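Local coordinates for protein UDP-N-acetylglucosamine 2-epimerase (Listeria monocytogenes, PDB 3OT5) that probably catalyses the reversible epimerisation of UDP-N-acetylglucosamine at C2 of the sugar, giving UDP-N-acetylmannosamine, at residues A[41-46]-A[142-147]; A[47-52]-A[379-384]; A[55-60]-A[386-391]; A[108-113]-A[131-136]; A[115-120]-A[170-175]. One frame throughout, in Å; residues are numbered along the deposited sequence.

Contact 1: residues A[41-46]-A[142-147]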
# COMPACT_ATOMS: atom_id res chain seq x y z
N ILE A 41 -5.59 2.48 -5.90
CA ILE A 41 -5.92 2.72 -4.52
C ILE A 41 -5.02 3.76 -3.87
O ILE A 41 -5.49 4.56 -3.07
CB ILE A 41 -5.87 1.39 -3.72
CG1 ILE A 41 -7.04 0.50 -4.16
CG2 ILE A 41 -5.95 1.64 -2.22
CD1 ILE A 41 -7.06 -0.87 -3.51
N LYS A 42 -3.73 3.75 -4.23
CA LYS A 42 -2.76 4.70 -3.69
C LYS A 42 -2.79 6.06 -4.39
O LYS A 42 -2.37 7.04 -3.80
CB LYS A 42 -1.33 4.14 -3.76
CG LYS A 42 -1.04 2.96 -2.83
CD LYS A 42 0.42 2.52 -2.90
CE LYS A 42 0.74 1.47 -1.84
NZ LYS A 42 2.16 0.94 -1.91
N MET A 43 -3.26 6.12 -5.64
CA MET A 43 -3.34 7.38 -6.39
C MET A 43 -4.70 8.05 -6.27
O MET A 43 -4.79 9.28 -6.33
CB MET A 43 -2.98 7.19 -7.87
CG MET A 43 -1.52 6.82 -8.12
SD MET A 43 -0.34 8.13 -7.74
CE MET A 43 -0.47 9.16 -9.19
N ALA A 44 -5.76 7.26 -6.09
CA ALA A 44 -7.12 7.80 -5.95
C ALA A 44 -7.22 8.95 -4.92
O ALA A 44 -7.76 10.00 -5.25
CB ALA A 44 -8.11 6.69 -5.59
N PRO A 45 -6.69 8.76 -3.70
CA PRO A 45 -6.76 9.80 -2.68
C PRO A 45 -6.15 11.12 -3.15
O PRO A 45 -6.65 12.19 -2.82
CB PRO A 45 -5.93 9.23 -1.52
CG PRO A 45 -5.89 7.82 -1.73
CD PRO A 45 -5.90 7.62 -3.22
N LEU A 46 -5.07 11.01 -3.90
CA LEU A 46 -4.38 12.16 -4.44
C LEU A 46 -5.30 12.82 -5.47
O LEU A 46 -5.45 14.06 -5.50
CB LEU A 46 -3.06 11.71 -5.05
CG LEU A 46 -1.97 12.72 -5.40
CD1 LEU A 46 -1.63 13.60 -4.20
CD2 LEU A 46 -0.73 11.95 -5.88
N GLY A 142 6.38 14.25 -11.23
CA GLY A 142 6.25 14.08 -9.80
C GLY A 142 6.20 12.59 -9.54
O GLY A 142 5.49 11.85 -10.25
N HIS A 143 6.94 12.14 -8.53
CA HIS A 143 7.00 10.71 -8.20
C HIS A 143 6.40 10.45 -6.83
O HIS A 143 6.96 10.84 -5.80
CB HIS A 143 8.46 10.27 -8.33
CG HIS A 143 8.68 8.80 -8.24
ND1 HIS A 143 9.88 8.26 -7.83
CD2 HIS A 143 7.85 7.75 -8.46
CE1 HIS A 143 9.79 6.94 -7.86
NE2 HIS A 143 8.57 6.61 -8.22
N VAL A 144 5.22 9.82 -6.84
CA VAL A 144 4.50 9.49 -5.61
C VAL A 144 5.09 8.19 -5.10
O VAL A 144 5.22 7.26 -5.87
CB VAL A 144 3.00 9.34 -5.86
CG1 VAL A 144 2.29 9.00 -4.56
CG2 VAL A 144 2.43 10.64 -6.45
N GLU A 145 5.41 8.14 -3.80
CA GLU A 145 6.06 6.98 -3.18
C GLU A 145 7.46 6.88 -3.79
O GLU A 145 7.84 5.87 -4.42
CB GLU A 145 5.27 5.68 -3.32
CG GLU A 145 5.97 4.50 -2.65
CD GLU A 145 5.19 3.20 -2.72
OE1 GLU A 145 5.61 2.34 -3.53
OE2 GLU A 145 4.16 3.04 -2.02
N ALA A 146 8.24 7.94 -3.57
CA ALA A 146 9.57 8.08 -4.11
C ALA A 146 10.69 7.66 -3.18
O ALA A 146 10.66 7.95 -1.98
CB ALA A 146 9.80 9.56 -4.51
N GLY A 147 11.67 6.98 -3.75
CA GLY A 147 12.85 6.63 -2.99
C GLY A 147 13.04 5.31 -2.27
O GLY A 147 14.04 5.17 -1.57
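Lys42 and Glu145 close the polar side of this contact with a salt bridge, Lys42 NZ lying 2.9 Å from Glu145 OE2. The ammonium group approaches from the side of the other carboxylate oxygen and so meets the syn lone pair of OE2. Glu145 OE1 takes no part in the bond across the segments. Long flexible residues suit the task, because two elements whose nearest CA atoms, those of Met43 and Val144, are 8.2 Å apart must be bridged. Lys42 runs extended beyond CG, and Glu145 reaches out just as straight, with CG opposite the backbone N (chi1 -179°). His121, on the neighbouring strand 117-121, touches both residues of the pair.

Beneath the charges the contact becomes apolar and centres on Val144, which turns its CG2 branch toward the helix, where both Leu46 and Met43 meet it. Leu46 comes at it tip to tip, and Leu46 CD2 stands 3.5 Å from Val144 CG2, a tight fit for two methyls. Met43, bent at chi2 and chi3, crosses Val144 at a slant, bringing SD to 4.0 Å from Val144 CG2 and equally near CB. Ile384 of helix 380-392 touches Leu46 and Val144 as well. The Lys42-Glu145 bridge is a local addition at the strand's C-terminal end; the helix packed on a parallel strand through aliphatic side chains is characteristic of the Rossmann-like alpha/beta fold of this N-terminal domain.

Contact 2: residues A[47-52]-A[379-384]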
# COMPACT_ATOMS: atom_id res chain seq x y z
N VAL A 47 -5.95 12.01 -6.29
CA VAL A 47 -6.87 12.55 -7.28
C VAL A 47 -8.02 13.26 -6.55
O VAL A 47 -8.40 14.37 -6.93
CB VAL A 47 -7.40 11.47 -8.24
CG1 VAL A 47 -8.48 12.05 -9.15
CG2 VAL A 47 -6.25 10.88 -9.04
N LEU A 48 -8.55 12.63 -5.50
CA LEU A 48 -9.61 13.26 -4.71
C LEU A 48 -9.16 14.62 -4.19
O LEU A 48 -9.90 15.59 -4.31
CB LEU A 48 -10.04 12.41 -3.50
CG LEU A 48 -10.86 11.16 -3.73
CD1 LEU A 48 -11.27 10.57 -2.37
CD2 LEU A 48 -12.09 11.49 -4.56
N ALA A 49 -7.97 14.66 -3.59
CA ALA A 49 -7.41 15.91 -3.06
C ALA A 49 -7.36 17.01 -4.13
O ALA A 49 -7.68 18.18 -3.86
CB ALA A 49 -6.04 15.67 -2.49
N LEU A 50 -6.94 16.64 -5.34
CA LEU A 50 -6.89 17.58 -6.46
C LEU A 50 -8.29 18.06 -6.80
O LEU A 50 -8.51 19.24 -7.09
CB LEU A 50 -6.28 16.93 -7.69
CG LEU A 50 -4.78 16.66 -7.66
CD1 LEU A 50 -4.37 15.64 -8.74
CD2 LEU A 50 -4.03 17.98 -7.80
N GLU A 51 -9.25 17.14 -6.76
CA GLU A 51 -10.62 17.48 -7.06
C GLU A 51 -11.30 18.32 -5.95
O GLU A 51 -12.33 18.93 -6.19
CB GLU A 51 -11.42 16.23 -7.40
CG GLU A 51 -10.92 15.59 -8.67
CD GLU A 51 -11.70 14.36 -9.05
OE1 GLU A 51 -12.70 14.06 -8.36
OE2 GLU A 51 -11.32 13.71 -10.04
N LYS A 52 -10.71 18.37 -4.76
CA LYS A 52 -11.25 19.20 -3.67
C LYS A 52 -10.81 20.65 -3.86
O LYS A 52 -11.34 21.55 -3.21
CB LYS A 52 -10.75 18.74 -2.30
CG LYS A 52 -11.16 17.35 -1.88
CD LYS A 52 -10.62 17.03 -0.48
CE LYS A 52 -10.73 15.53 -0.15
NZ LYS A 52 -12.13 15.00 -0.20
N PHE A 379 -2.81 11.84 5.46
CA PHE A 379 -2.88 13.13 4.79
C PHE A 379 -1.70 13.34 3.87
O PHE A 379 -1.30 14.47 3.62
CB PHE A 379 -3.00 14.27 5.82
CG PHE A 379 -4.26 14.21 6.62
CD1 PHE A 379 -5.44 14.72 6.11
CD2 PHE A 379 -4.28 13.65 7.88
CE1 PHE A 379 -6.62 14.67 6.84
CE2 PHE A 379 -5.44 13.60 8.62
CZ PHE A 379 -6.62 14.10 8.10
N ALA A 380 -1.17 12.25 3.33
CA ALA A 380 -0.06 12.34 2.40
C ALA A 380 -0.48 13.12 1.16
O ALA A 380 0.30 13.90 0.62
CB ALA A 380 0.43 10.96 2.03
N ALA A 381 -1.72 12.93 0.72
CA ALA A 381 -2.25 13.61 -0.46
C ALA A 381 -2.20 15.13 -0.31
O ALA A 381 -1.79 15.83 -1.23
CB ALA A 381 -3.68 13.14 -0.75
N ASN A 382 -2.60 15.62 0.85
CA ASN A 382 -2.62 17.05 1.13
C ASN A 382 -1.22 17.62 1.08
O ASN A 382 -1.01 18.69 0.51
CB ASN A 382 -3.28 17.30 2.48
CG ASN A 382 -4.70 16.80 2.51
OD1 ASN A 382 -5.02 15.88 3.25
ND2 ASN A 382 -5.54 17.33 1.62
N ARG A 383 -0.27 16.91 1.67
CA ARG A 383 1.13 17.35 1.64
C ARG A 383 1.64 17.31 0.19
O ARG A 383 2.35 18.20 -0.24
CB ARG A 383 2.01 16.48 2.54
CG ARG A 383 1.64 16.57 4.04
CD ARG A 383 2.63 15.81 4.92
NE ARG A 383 2.22 15.84 6.32
CZ ARG A 383 1.41 14.94 6.89
NH1 ARG A 383 0.94 13.92 6.20
NH2 ARG A 383 1.10 15.06 8.16
N ILE A 384 1.25 16.29 -0.57
CA ILE A 384 1.70 16.22 -1.96
C ILE A 384 1.19 17.45 -2.73
O ILE A 384 1.97 18.12 -3.39
CB ILE A 384 1.27 14.90 -2.64
CG1 ILE A 384 2.01 13.71 -2.02
CG2 ILE A 384 1.56 14.92 -4.17
CD1 ILE A 384 1.54 12.34 -2.54
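Ala49 and Ala381 meet methyl to methyl where helix 37-51 passes helix 380-392. Their CB atoms are 3.9 Å apart, an ordinary van der Waals distance, yet the CA atoms of the same two residues are separated by only 6.2 Å. Alanine suits both places for that reason: a side chain of one carbon lets two helix backbones come this near, and the buried methyls fill the space between them. There is no hydrogen bond between the segments, so dispersion and the burial of apolar surface carry the tight part of the contact.

Toward solvent the packing thins. Asn382, exposed, brings its amide nitrogen ND2 to 4.5 Å from Ala49 CB, a peripheral touch and no more. A polar residue is at home on this rim, and a diethylene glycol molecule, probably from the crystallisation liquor, lies near its side chain. On the same helix, the other end of the amide, OD1, lies in the plane of the Phe379 ring at its edge.

Phe379 holds the N-cap position of helix 380-392, and the first turn is tied down from a third element: the carboxylate of Asp203, in helix 200-208, accepts the backbone N-H groups of Ala380 and Ala381. Val47 points away from helix 380-392 onto strands 28-34 and 57-63, Leu50 packs on the same strands, and the two helices lie side by side on the same face of the sheet.

Contact 3: residues A[55-60]-A[386-391]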
# COMPACT_ATOMS: atom_id res chain seq x y z
N GLU A 55 -10.33 25.20 -7.95
CA GLU A 55 -9.97 26.57 -8.29
C GLU A 55 -8.48 26.67 -8.63
O GLU A 55 -8.04 27.64 -9.25
CB GLU A 55 -10.32 27.60 -7.19
CG GLU A 55 -9.60 27.49 -5.81
CD GLU A 55 -10.20 26.43 -4.88
OE1 GLU A 55 -10.85 25.48 -5.36
OE2 GLU A 55 -10.01 26.57 -3.64
N THR A 56 -7.72 25.65 -8.21
CA THR A 56 -6.29 25.61 -8.44
C THR A 56 -5.87 24.55 -9.43
O THR A 56 -5.04 24.80 -10.28
CB THR A 56 -5.54 25.25 -7.14
OG1 THR A 56 -5.89 26.15 -6.09
CG2 THR A 56 -4.04 25.25 -7.35
N PHE A 57 -6.46 23.36 -9.31
CA PHE A 57 -6.08 22.23 -10.15
C PHE A 57 -7.09 21.74 -11.16
O PHE A 57 -8.29 21.82 -10.97
CB PHE A 57 -5.76 21.03 -9.27
CG PHE A 57 -4.66 21.26 -8.27
CD1 PHE A 57 -3.34 21.23 -8.67
CD2 PHE A 57 -4.95 21.42 -6.92
CE1 PHE A 57 -2.32 21.42 -7.76
CE2 PHE A 57 -3.93 21.61 -6.00
CZ PHE A 57 -2.63 21.60 -6.41
N GLU A 58 -6.54 21.19 -12.22
CA GLU A 58 -7.29 20.56 -13.28
C GLU A 58 -6.75 19.12 -13.20
O GLU A 58 -5.54 18.91 -13.31
CB GLU A 58 -7.01 21.23 -14.61
CG GLU A 58 -7.78 20.66 -15.80
CD GLU A 58 -7.66 21.53 -17.06
OE1 GLU A 58 -7.28 22.72 -16.94
OE2 GLU A 58 -7.98 21.02 -18.16
N SER A 59 -7.61 18.15 -12.93
CA SER A 59 -7.16 16.77 -12.80
C SER A 59 -7.45 15.92 -14.04
O SER A 59 -8.59 15.80 -14.44
CB SER A 59 -7.82 16.12 -11.59
OG SER A 59 -7.38 14.79 -11.42
N THR A 60 -6.41 15.34 -14.64
CA THR A 60 -6.58 14.46 -15.79
C THR A 60 -6.11 13.08 -15.35
O THR A 60 -4.94 12.90 -15.01
CB THR A 60 -5.79 14.90 -17.03
OG1 THR A 60 -6.19 16.22 -17.42
CG2 THR A 60 -6.05 13.95 -18.20
N ALA A 386 0.16 20.39 -1.57
CA ALA A 386 0.78 21.62 -1.07
C ALA A 386 2.16 21.73 -1.69
O ALA A 386 2.61 22.81 -2.06
CB ALA A 386 0.85 21.63 0.45
N ALA A 387 2.84 20.59 -1.81
CA ALA A 387 4.16 20.54 -2.40
C ALA A 387 4.08 21.02 -3.87
O ALA A 387 4.85 21.88 -4.31
CB ALA A 387 4.71 19.11 -2.32
N ILE A 388 3.11 20.50 -4.61
CA ILE A 388 2.93 20.91 -6.01
C ILE A 388 2.53 22.39 -6.07
O ILE A 388 3.08 23.14 -6.89
CB ILE A 388 1.89 20.03 -6.72
CG1 ILE A 388 2.39 18.59 -6.79
CG2 ILE A 388 1.64 20.56 -8.14
CD1 ILE A 388 1.39 17.62 -7.37
N LYS A 389 1.60 22.83 -5.21
CA LYS A 389 1.22 24.25 -5.18
C LYS A 389 2.45 25.10 -4.91
O LYS A 389 2.65 26.11 -5.55
CB LYS A 389 0.19 24.56 -4.09
CG LYS A 389 -1.22 24.12 -4.36
CD LYS A 389 -2.14 24.43 -3.17
CE LYS A 389 -2.16 25.91 -2.76
NZ LYS A 389 -2.66 26.82 -3.82
N SER A 390 3.24 24.66 -3.94
CA SER A 390 4.48 25.34 -3.54
C SER A 390 5.38 25.65 -4.72
O SER A 390 6.00 26.69 -4.76
CB SER A 390 5.26 24.47 -2.56
OG SER A 390 6.54 25.04 -2.34
N HIS A 391 5.48 24.72 -5.66
CA HIS A 391 6.32 24.91 -6.83
C HIS A 391 5.69 25.85 -7.84
O HIS A 391 6.34 26.78 -8.29
CB HIS A 391 6.62 23.55 -7.49
CG HIS A 391 7.38 23.67 -8.77
ND1 HIS A 391 8.76 23.70 -8.81
CD2 HIS A 391 6.96 23.76 -10.05
CE1 HIS A 391 9.15 23.82 -10.07
NE2 HIS A 391 8.08 23.87 -10.84
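Phe57 opens a strand of the Rossmann-like parallel sheet, and its ring is met by Ile388 and Lys389 of the C-terminal helix 380-392, which in enzymes of this two-domain architecture returns to pack on the N-terminal domain. CG of Phe57 stands opposite the carbonyl carbon (chi1 -58°), which extends the ring toward the helix. Ile388 sets its CG2 methyl at the ring's edge, near the plane, 4.1 Å from Phe57 CE1. The aliphatic part of Lys389 crosses the ring at about a right angle, CG lying 3.5 Å from Phe57 CZ and approaching obliquely. Lysine fits here because its CG methylene can lie against the ring's outer end while the charge continues to a carboxylate.

Its chain straightens at chi2 and then curls, with chi3 and chi4 both near +60°, and this carries NZ round to Glu393 OE1, its salt-bridge partner. Glu53 OE1 is a second, long and weak, ionic neighbour of NZ, and it also accepts a hydrogen bond from Thr56 OG1. Lys389 NZ remains 4.0 Å from Thr56 OG1, too far for a hydrogen bond. Thr56 serves the ring with its other branch: CG2 sits 3.8 Å above the plane of Phe57, over the ring centre.

Contact 4: residues A[108-113]-A[131-136]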
# COMPACT_ATOMS: atom_id res chain seq x y z
N GLU A 108 2.04 10.37 -26.48
CA GLU A 108 0.95 10.96 -27.26
C GLU A 108 -0.09 11.64 -26.37
O GLU A 108 -0.54 12.73 -26.67
CB GLU A 108 0.29 9.88 -28.11
CG GLU A 108 -0.78 10.38 -29.08
CD GLU A 108 -1.35 9.28 -29.95
OE1 GLU A 108 -0.93 8.11 -29.80
OE2 GLU A 108 -2.21 9.58 -30.81
N VAL A 109 -0.45 11.00 -25.26
CA VAL A 109 -1.43 11.60 -24.36
C VAL A 109 -0.91 12.91 -23.78
O VAL A 109 -1.65 13.89 -23.73
CB VAL A 109 -1.84 10.62 -23.23
CG1 VAL A 109 -2.72 11.33 -22.20
CG2 VAL A 109 -2.56 9.43 -23.82
N ILE A 110 0.35 12.92 -23.36
CA ILE A 110 0.96 14.11 -22.78
C ILE A 110 1.08 15.24 -23.81
O ILE A 110 0.72 16.38 -23.53
CB ILE A 110 2.32 13.80 -22.18
CG1 ILE A 110 2.16 12.88 -20.96
CG2 ILE A 110 3.01 15.08 -21.76
CD1 ILE A 110 3.44 12.39 -20.39
N ALA A 111 1.56 14.91 -25.00
CA ALA A 111 1.71 15.89 -26.08
C ALA A 111 0.41 16.63 -26.36
O ALA A 111 0.42 17.85 -26.55
CB ALA A 111 2.22 15.22 -27.37
N ALA A 112 -0.69 15.89 -26.37
CA ALA A 112 -2.01 16.45 -26.64
C ALA A 112 -2.59 17.22 -25.44
O ALA A 112 -2.97 18.39 -25.57
CB ALA A 112 -2.97 15.35 -27.06
N GLU A 113 -2.66 16.57 -24.28
CA GLU A 113 -3.23 17.18 -23.07
C GLU A 113 -2.42 18.36 -22.53
O GLU A 113 -2.98 19.28 -21.91
CB GLU A 113 -3.40 16.12 -21.98
CG GLU A 113 -4.42 15.02 -22.32
CD GLU A 113 -5.86 15.53 -22.41
OE1 GLU A 113 -6.28 16.32 -21.53
OE2 GLU A 113 -6.58 15.10 -23.33
N GLY A 131 6.94 8.09 -17.01
CA GLY A 131 7.88 9.08 -16.53
C GLY A 131 8.79 9.51 -17.64
O GLY A 131 9.03 10.71 -17.86
N LEU A 132 9.29 8.54 -18.37
CA LEU A 132 10.17 8.79 -19.48
C LEU A 132 9.45 9.59 -20.58
O LEU A 132 10.03 10.52 -21.16
CB LEU A 132 10.68 7.47 -20.03
CG LEU A 132 11.69 7.54 -21.17
CD1 LEU A 132 12.94 8.32 -20.77
CD2 LEU A 132 12.02 6.14 -21.59
N ALA A 133 8.19 9.25 -20.86
CA ALA A 133 7.45 10.02 -21.88
C ALA A 133 7.26 11.45 -21.38
O ALA A 133 7.27 12.39 -22.15
CB ALA A 133 6.10 9.37 -22.20
N THR A 134 7.10 11.60 -20.06
CA THR A 134 6.95 12.91 -19.42
C THR A 134 8.24 13.73 -19.64
O THR A 134 8.18 14.93 -20.00
CB THR A 134 6.61 12.73 -17.91
OG1 THR A 134 5.33 12.10 -17.78
CG2 THR A 134 6.58 14.05 -17.17
N PHE A 135 9.39 13.09 -19.48
CA PHE A 135 10.66 13.76 -19.70
C PHE A 135 10.82 14.11 -21.18
O PHE A 135 11.24 15.23 -21.53
CB PHE A 135 11.83 12.89 -19.27
CG PHE A 135 13.15 13.40 -19.75
CD1 PHE A 135 13.70 14.54 -19.21
CD2 PHE A 135 13.84 12.75 -20.75
CE1 PHE A 135 14.90 15.02 -19.66
CE2 PHE A 135 15.05 13.23 -21.21
CZ PHE A 135 15.58 14.36 -20.67
N TYR A 136 10.50 13.17 -22.05
CA TYR A 136 10.61 13.45 -23.48
C TYR A 136 9.74 14.62 -23.86
O TYR A 136 10.13 15.42 -24.69
CB TYR A 136 10.29 12.23 -24.36
CG TYR A 136 11.31 11.12 -24.28
CD1 TYR A 136 12.66 11.40 -24.06
CD2 TYR A 136 10.96 9.80 -24.60
CE1 TYR A 136 13.61 10.40 -24.03
CE2 TYR A 136 11.93 8.78 -24.60
CZ TYR A 136 13.24 9.10 -24.32
OH TYR A 136 14.22 8.14 -24.32
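Ile110 reaches Thr134 by stretching its longer branch: CG1 stands opposite the carbonyl carbon (chi1 -67°), and chi2 near 173° extends the chain so that CD1 becomes a probe directed at the facing helix. Thr134 adopts a similar first torsion (chi1 -65°), which folds its hydroxyl back along its own helix, where OG1 hydrogen bonds to the carbonyl oxygen of Ala130 one turn earlier. The two side chains cross at about a right angle. As a result Ile110 CD1 presses against the hydroxyl, at 3.2 Å from Thr134 OG1, a close carbon-to-oxygen contact that is not itself a hydrogen bond. The same methyl lies 3.7 Å from Thr134 CA and so reaches the helix backbone.

Ala133 borders the other side of the same methyl, its CB 4.4 Å from Ile110 CD1. The pairing of residue types makes sense: a long, branched isoleucine supplies the reaching group, while alanine and threonine are small enough to let it settle between helices whose nearest CA atoms, in Ile110 and Thr134, are 7.0 Å apart. Threonine can be buried here because its polar group is satisfied within the helix.

Helix 95-113 leads into strand 117-121, and helix 125-136 leaves it, so the two helices flank that strand in sequence. Both lie against one face of the parallel sheet, where Val118 of the strand touches Ile110 and Thr134, and Met31 of strand 28-34 also touches Ile110.

Contact 5: residues A[115-120]-A[170-175]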
# COMPACT_ATOMS: atom_id res chain seq x y z
N PRO A 115 -0.22 18.69 -19.94
CA PRO A 115 -0.31 18.96 -18.53
C PRO A 115 0.93 19.66 -18.02
O PRO A 115 2.01 19.55 -18.61
CB PRO A 115 -0.38 17.57 -17.91
CG PRO A 115 0.38 16.71 -18.86
CD PRO A 115 -0.04 17.25 -20.20
N ASP A 116 0.77 20.36 -16.91
CA ASP A 116 1.87 21.04 -16.26
C ASP A 116 2.72 20.04 -15.49
O ASP A 116 3.91 20.22 -15.31
CB ASP A 116 1.32 22.07 -15.31
CG ASP A 116 0.56 23.13 -16.03
OD1 ASP A 116 1.00 23.51 -17.13
OD2 ASP A 116 -0.47 23.58 -15.51
N ILE A 117 2.09 18.96 -15.04
CA ILE A 117 2.83 17.98 -14.28
C ILE A 117 2.17 16.65 -14.39
O ILE A 117 0.94 16.54 -14.43
CB ILE A 117 2.96 18.40 -12.80
CG1 ILE A 117 3.81 17.39 -12.02
CG2 ILE A 117 1.58 18.55 -12.15
CD1 ILE A 117 4.07 17.82 -10.59
N VAL A 118 3.00 15.62 -14.46
CA VAL A 118 2.52 14.27 -14.55
C VAL A 118 2.97 13.56 -13.29
O VAL A 118 4.13 13.71 -12.87
CB VAL A 118 3.10 13.56 -15.76
CG1 VAL A 118 2.56 12.11 -15.84
CG2 VAL A 118 2.74 14.31 -17.02
N LEU A 119 2.05 12.81 -12.68
CA LEU A 119 2.36 12.08 -11.47
C LEU A 119 2.32 10.60 -11.75
O LEU A 119 1.31 10.08 -12.24
CB LEU A 119 1.41 12.41 -10.33
CG LEU A 119 1.32 13.88 -9.94
CD1 LEU A 119 0.25 14.08 -8.87
CD2 LEU A 119 2.69 14.39 -9.48
N VAL A 120 3.45 9.95 -11.46
CA VAL A 120 3.58 8.51 -11.63
C VAL A 120 3.80 7.98 -10.23
O VAL A 120 4.30 8.69 -9.32
CB VAL A 120 4.71 8.14 -12.60
CG1 VAL A 120 4.44 8.76 -14.04
CG2 VAL A 120 6.03 8.59 -12.07
N ALA A 170 12.52 12.20 -12.19
CA ALA A 170 11.62 13.02 -11.38
C ALA A 170 12.18 14.40 -11.03
O ALA A 170 13.37 14.58 -10.76
CB ALA A 170 11.25 12.27 -10.09
N ASP A 171 11.27 15.37 -11.03
CA ASP A 171 11.57 16.73 -10.66
C ASP A 171 11.17 16.95 -9.22
O ASP A 171 11.72 17.79 -8.55
CB ASP A 171 10.80 17.67 -11.55
CG ASP A 171 11.21 17.56 -12.98
OD1 ASP A 171 12.40 17.77 -13.26
OD2 ASP A 171 10.34 17.28 -13.82
N ILE A 172 10.20 16.18 -8.74
CA ILE A 172 9.74 16.31 -7.37
C ILE A 172 9.41 14.91 -6.84
O ILE A 172 8.81 14.07 -7.53
CB ILE A 172 8.59 17.36 -7.28
CG1 ILE A 172 8.13 17.57 -5.84
CG2 ILE A 172 7.43 16.98 -8.17
CD1 ILE A 172 7.22 18.80 -5.69
N HIS A 173 9.88 14.65 -5.63
CA HIS A 173 9.75 13.35 -5.02
C HIS A 173 8.93 13.43 -3.77
O HIS A 173 9.16 14.28 -2.90
CB HIS A 173 11.15 12.84 -4.65
CG HIS A 173 12.12 12.92 -5.78
ND1 HIS A 173 12.41 11.84 -6.59
CD2 HIS A 173 12.86 13.95 -6.24
CE1 HIS A 173 13.30 12.21 -7.50
NE2 HIS A 173 13.59 13.49 -7.32
N PHE A 174 7.96 12.53 -3.67
CA PHE A 174 7.10 12.47 -2.54
C PHE A 174 7.44 11.15 -1.88
O PHE A 174 6.98 10.10 -2.28
CB PHE A 174 5.64 12.57 -3.00
CG PHE A 174 5.39 13.72 -3.95
CD1 PHE A 174 5.40 15.03 -3.51
CD2 PHE A 174 5.14 13.48 -5.30
CE1 PHE A 174 5.17 16.07 -4.37
CE2 PHE A 174 4.89 14.52 -6.17
CZ PHE A 174 4.92 15.83 -5.71
N SER A 175 8.33 11.20 -0.89
CA SER A 175 8.78 10.01 -0.20
C SER A 175 7.80 9.62 0.88
O SER A 175 7.19 10.47 1.51
CB SER A 175 10.16 10.24 0.42
OG SER A 175 11.12 10.51 -0.58
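Leu119, Phe174 and Ile117 give up the most surface here, each only a modest amount, because strands 117-121 and 172-175 are not neighbours in the sheet. Strand 140-144 runs between them, hydrogen bonding to both, and the contact is made by side chains leaning across it on one face. Leu119 and Phe174 cross at about a right angle, with Leu119 CD2 4.0 Å from Phe174 CE2; the methyl approaches the ring obliquely. CG of Phe174 lies opposite its carbonyl carbon (chi1 -49°), and the ring leans over the intervening strand toward Leu119; such a long, flat group suits that span.

Nearer the start of the strands, Ile117 holds its chain extended, and its end methyl CD1 comes within 4.2 Å of Ile172 CG2. Gly142 of the intervening strand has no side chain to stand in the way, and Ile172 CG2 packs on its CA. Ile384, Ala387 and Ile388 of helix 380-392 pack against the Phe174 ring.

No hydrogen bond passes between the segments; all four touching residues are buried and apolar. Cohesion therefore comes from dispersion and exclusion of water, while the polar work of holding the strands is left to the backbone of strand 140-144.

In the fold
From the N terminus, helix 37-51 starts two closures: contact 1 joins it to the end of strand 140-144, and contact 2 carries it more than three hundred residues onward to helix 380-392. Strand 57-63 then reaches the same late helix in contact 3. These three cross one another. Contact 4 closes a short loop around strand 117-121 and nests inside all three; contact 5 begins within that loop, crosses contacts 4 and 1, and nests inside contacts 2 and 3. Contacts 1, 2 and 3 tie helices 37-51 and 380-392 to one face of the N-terminal sheet, contact 4 pairs helices on the opposite face, and contact 5 reaches over strand 140-144 on the face that carries helix 380-392.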